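Local coordinates for protein fucose-specific lectin (Aleuria aurantia, PDB 6GKE) that binds L-fucose, with strongest preference for the alpha-1,6-linked core fucose of glycoproteins, and forms homodimers of six-bladed beta-propellers, at residues A[234-239]-A[249-254]. The protein carries 1 engineered substitution. Sequence-based numbering, arbitrary orientation.
With FUC (alpha-L-fucopyranose), chain G.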
ATOM      1  N   GLU A 234       6.664   5.425 -13.025  1.00  7.17           N
ATOM      2  CA  GLU A 234       7.204   5.863 -14.312  1.00  7.40           C
ATOM      3  C   GLU A 234       6.039   6.479 -15.090  1.00  7.10           C
ATOM      4  O   GLU A 234       4.877   6.298 -14.735  1.00  7.82           O
ATOM      5  CB  GLU A 234       7.836   4.711 -15.092  1.00  8.06           C
ATOM      6  CG  GLU A 234       8.952   4.008 -14.348  1.00  9.30           C
ATOM      7  CD  GLU A 234      10.177   4.851 -14.054  1.00 11.69           C
ATOM      8  OE1 GLU A 234      10.973   4.421 -13.202  1.00 15.01           O
ATOM      9  OE2 GLU A 234      10.339   5.918 -14.683  1.00 12.98           O
ATOM     10  N   GLU A 235       6.333   7.202 -16.167  1.00  6.95           N
ATOM     11  CA  GLU A 235       5.266   7.844 -16.925  1.00  6.98           C
ATOM     12  C   GLU A 235       4.505   6.803 -17.755  1.00  6.47           C
ATOM     13  O   GLU A 235       5.042   5.770 -18.162  1.00  7.21           O
ATOM     14  CB  GLU A 235       5.805   8.939 -17.845  1.00  7.57           C
ATOM     15  CG  GLU A 235       6.598  10.036 -17.151  1.00  8.21           C
ATOM     16  CD  GLU A 235       5.858  10.957 -16.193  1.00  8.31           C
ATOM     17  OE1 GLU A 235       4.646  10.746 -15.943  1.00  8.62           O
ATOM     18  OE2 GLU A 235       6.514  11.894 -15.684  1.00  9.44           O
ATOM     19  N   LEU A 236       3.233   7.119 -18.001  1.00  6.00           N
ATOM     20  CA  LEU A 236       2.355   6.387 -18.896  1.00  5.90           C
ATOM     21  C   LEU A 236       2.828   6.552 -20.346  1.00  5.92           C
ATOM     22  O   LEU A 236       3.169   7.661 -20.764  1.00  6.75           O
ATOM     23  CB  LEU A 236       0.942   6.956 -18.723  1.00  5.96           C
ATOM     24  CG  LEU A 236      -0.149   6.366 -19.612  1.00  6.22           C
ATOM     25  CD1 LEU A 236      -0.345   4.883 -19.341  1.00  6.35           C
ATOM     26  CD2 LEU A 236      -1.455   7.121 -19.413  1.00  6.55           C
ATOM     27  N   TYR A 237       2.798   5.450 -21.103  1.00  5.71           N
ATOM     28  CA  TYR A 237       3.067   5.444 -22.534  1.00  5.93           C
ATOM     29  C   TYR A 237       1.799   5.081 -23.302  1.00  5.86           C
ATOM     30  O   TYR A 237       0.991   4.265 -22.837  1.00  6.11           O
ATOM     31  CB  TYR A 237       4.142   4.418 -22.893  1.00  6.60           C
ATOM     32  CG  TYR A 237       5.526   4.826 -22.473  1.00  7.47           C
ATOM     33  CD1 TYR A 237       5.933   4.675 -21.157  1.00  8.30           C
ATOM     34  CD2 TYR A 237       6.428   5.373 -23.371  1.00  8.45           C
ATOM     35  CE1 TYR A 237       7.196   5.060 -20.739  1.00  9.26           C
ATOM     36  CE2 TYR A 237       7.704   5.750 -22.973  1.00  9.31           C
ATOM     37  CZ  TYR A 237       8.086   5.595 -21.653  1.00  9.48           C
ATOM     38  OH  TYR A 237       9.337   5.973 -21.252  1.00 11.85           O
ATOM     39  N   GLU A 238       1.687   5.651 -24.505  1.00  5.76           N
ATOM     40  CA  GLU A 238       0.644   5.286 -25.452  1.00  5.70           C
ATOM     41  C   GLU A 238       1.273   5.034 -26.822  1.00  5.82           C
ATOM     42  O   GLU A 238       2.051   5.864 -27.310  1.00  6.50           O
ATOM     43  CB  GLU A 238      -0.383   6.408 -25.605  1.00  5.96           C
ATOM     44  CG  GLU A 238      -1.530   6.083 -26.548  1.00  6.15           C
ATOM     45  CD  GLU A 238      -2.330   7.308 -26.946  1.00  6.51           C
ATOM     46  OE1 GLU A 238      -1.772   8.144 -27.688  1.00  7.63           O
ATOM     47  OE2 GLU A 238      -3.503   7.432 -26.522  1.00  6.64           O
ATOM     48  N   ALA A 239       0.893   3.914 -27.450  1.00  5.53           N
ATOM     49  CA  ALA A 239       1.119   3.678 -28.870  1.00  5.78           C
ATOM     50  C   ALA A 239      -0.227   3.804 -29.580  1.00  5.96           C
ATOM     51  O   ALA A 239      -1.223   3.274 -29.102  1.00  6.49           O
ATOM     52  CB  ALA A 239       1.716   2.315 -29.105  1.00  6.40           C
ATOM     53  N   GLY A 249       4.595   7.471 -27.244  1.00  7.26           N
ATOM     54  CA  GLY A 249       4.875   8.706 -26.546  1.00  7.90           C
ATOM     55  C   GLY A 249       4.353   8.666 -25.127  1.00  7.49           C
ATOM     56  O   GLY A 249       3.391   7.969 -24.820  1.00  7.81           O
ATOM     57  N   GLN A 250       5.006   9.436 -24.257  1.00  7.82           N
ATOM     58  CA  GLN A 250       4.591   9.567 -22.877  1.00  7.74           C
ATOM     59  C   GLN A 250       3.393  10.513 -22.771  1.00  7.90           C
ATOM     60  O   GLN A 250       3.323  11.533 -23.456  1.00  9.44           O
ATOM     61  CB  GLN A 250       5.734  10.084 -22.006  1.00  8.75           C
ATOM     62  CG  GLN A 250       6.875   9.092 -21.849  1.00 10.00           C
ATOM     63  CD  GLN A 250       7.992   9.628 -20.985  1.00 12.27           C
ATOM     64  OE1 GLN A 250       7.999  10.783 -20.580  1.00 15.64           O
ATOM     65  NE2 GLN A 250       8.946   8.773 -20.666  1.00 15.63           N
ATOM     66  N   ILE A 251       2.466  10.149 -21.885  1.00  7.48           N
ATOM     67  CA  ILE A 251       1.385  10.998 -21.434  1.00  7.79           C
ATOM     68  C   ILE A 251       1.782  11.468 -20.041  1.00  7.76           C
ATOM     69  O   ILE A 251       1.870  10.651 -19.131  1.00  8.24           O
ATOM     70  CB  ILE A 251       0.054  10.229 -21.414  1.00  7.73           C
ATOM     71  CG1 ILE A 251      -0.378   9.846 -22.830  1.00  8.02           C
ATOM     72  CG2 ILE A 251      -1.022  11.019 -20.678  1.00  8.42           C
ATOM     73  CD1 ILE A 251      -1.467   8.805 -22.872  1.00  8.29           C
ATOM     74  N   LYS A 252       2.076  12.760 -19.904  1.00  8.38           N
ATOM     75  CA  LYS A 252       2.650  13.240 -18.670  1.00  9.24           C
ATOM     76  C   LYS A 252       2.319  14.717 -18.467  1.00  9.92           C
ATOM     77  O   LYS A 252       1.895  15.418 -19.382  1.00 11.56           O
ATOM     78  CB  LYS A 252       4.160  12.998 -18.648  1.00 10.21           C
ATOM     79  CG  LYS A 252       4.965  13.738 -19.702  1.00 11.66           C
ATOM     80  CD  LYS A 252       6.414  13.324 -19.659  1.00 13.63           C
ATOM     81  CE  LYS A 252       7.285  14.004 -20.689  1.00 15.64           C
ATOM     82  NZ  LYS A 252       8.677  13.501 -20.619  1.00 17.32           N
ATOM     83  N   ASP A 253       2.535  15.138 -17.221  1.00 10.22           N
ATOM     84  CA  ASP A 253       2.287  16.470 -16.723  1.00 11.40           C
ATOM     85  C   ASP A 253       3.571  16.923 -16.029  1.00 11.32           C
ATOM     86  O   ASP A 253       3.981  16.313 -15.050  1.00 11.58           O
ATOM     87  CB  ASP A 253       1.080  16.427 -15.782  1.00 12.11           C
ATOM     88  CG  ASP A 253       0.732  17.724 -15.073  1.00 13.56           C
ATOM     89  OD1 ASP A 253       1.553  18.658 -15.107  1.00 14.41           O
ATOM     90  OD2 ASP A 253      -0.366  17.779 -14.483  1.00 15.38           O
ATOM     91  N   ALA A 254       4.206  17.975 -16.554  1.00 12.93           N
ATOM     92  CA  ALA A 254       5.500  18.430 -16.044  1.00 14.43           C
ATOM     93  C   ALA A 254       5.404  18.822 -14.562  1.00 14.51           C
ATOM     94  O   ALA A 254       6.397  18.726 -13.836  1.00 16.47           O
ATOM     95  CB  ALA A 254       6.006  19.574 -16.885  1.00 15.68           C
TER
HETATM   96  C1  FUC G 407      -4.471  10.844 -30.926  1.00 11.01           C
HETATM   97  C2  FUC G 407      -3.379  10.522 -29.916  1.00 10.39           C
HETATM   98  C3  FUC G 407      -3.840  10.885 -28.504  1.00  9.34           C
HETATM   99  C4  FUC G 407      -5.187  10.219 -28.196  1.00  8.65           C
HETATM  100  C5  FUC G 407      -6.182  10.619 -29.273  1.00  9.17           C
HETATM  101  C6  FUC G 407      -7.566  10.007 -29.101  1.00  9.67           C
HETATM  102  O1  FUC G 407      -4.637  12.263 -30.998  1.00 12.30           O
HETATM  103  O2  FUC G 407      -2.197  11.255 -30.258  1.00 12.60           O
HETATM  104  O3  FUC G 407      -2.825  10.532 -27.566  1.00  9.55           O
HETATM  105  O4  FUC G 407      -5.097   8.786 -28.203  1.00  7.84           O
HETATM  106  O5  FUC G 407      -5.700  10.217 -30.554  1.00  9.75           O
HETATM  107  O   HOH W   1       2.339   9.584 -16.697  1.00  7.52           O
HETATM  108  O   HOH W   2       3.170  13.098 -15.357  1.00 10.16           O
HETATM  109  O   HOH W   3       6.158  14.659 -16.038  1.00 12.65           O
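Gly249 and Glu238 are joined by two reciprocal backbone hydrogen bonds, Glu238 N to Gly249 O (2.9 Å) and Gly249 N to Glu238 O. The Glu238 carboxylate accepts fucose O3 on OE1 (2.6 Å) and O4 on OE2 (2.7 Å): CG lies anti to the backbone N (chi1 -178°), and the chain, extended beyond it, carries the carboxylate to the sugar. Arg226 NE and Trp298 NE1 also hydrogen-bond the fucose, and Ile274, Ile276 and Trp292 line the rest of the pocket. Ile251 N adds a third backbone bond, to Leu236 O. Beside this ladder the Gln250 amide is held at both its ends: NE2 donates across the hairpin to Tyr237 OH (2.9 Å), which lies in the amide plane, while OE1 accepts from Lys252 NZ of its own segment. One water donates to Glu235 OE1 and to Ile251 O (2.7 Å) and accepts from Leu236 N; two more link the same carboxylate to the backbone of Asp253, and Thr258 N binds Glu235 OE2 directly. This is the outer beta hairpin of a propeller blade, strand 249-251 being the edge strand, with Glu238, Leu236 and Ile251 on one face of the sheet and Tyr237 and Gln250 on the other. On the latter, Gln250 CG makes a CH-pi contact over one face of the Tyr237 ring, offset toward CE2 and CZ and 3.9 Å from the centroid, and the amide stands nearly perpendicular to the ring (85°); Trp229 also meets this ring. On the former, Ile251 CD1 touches Leu236 CD2 and Glu238 CB (both 3.8 Å).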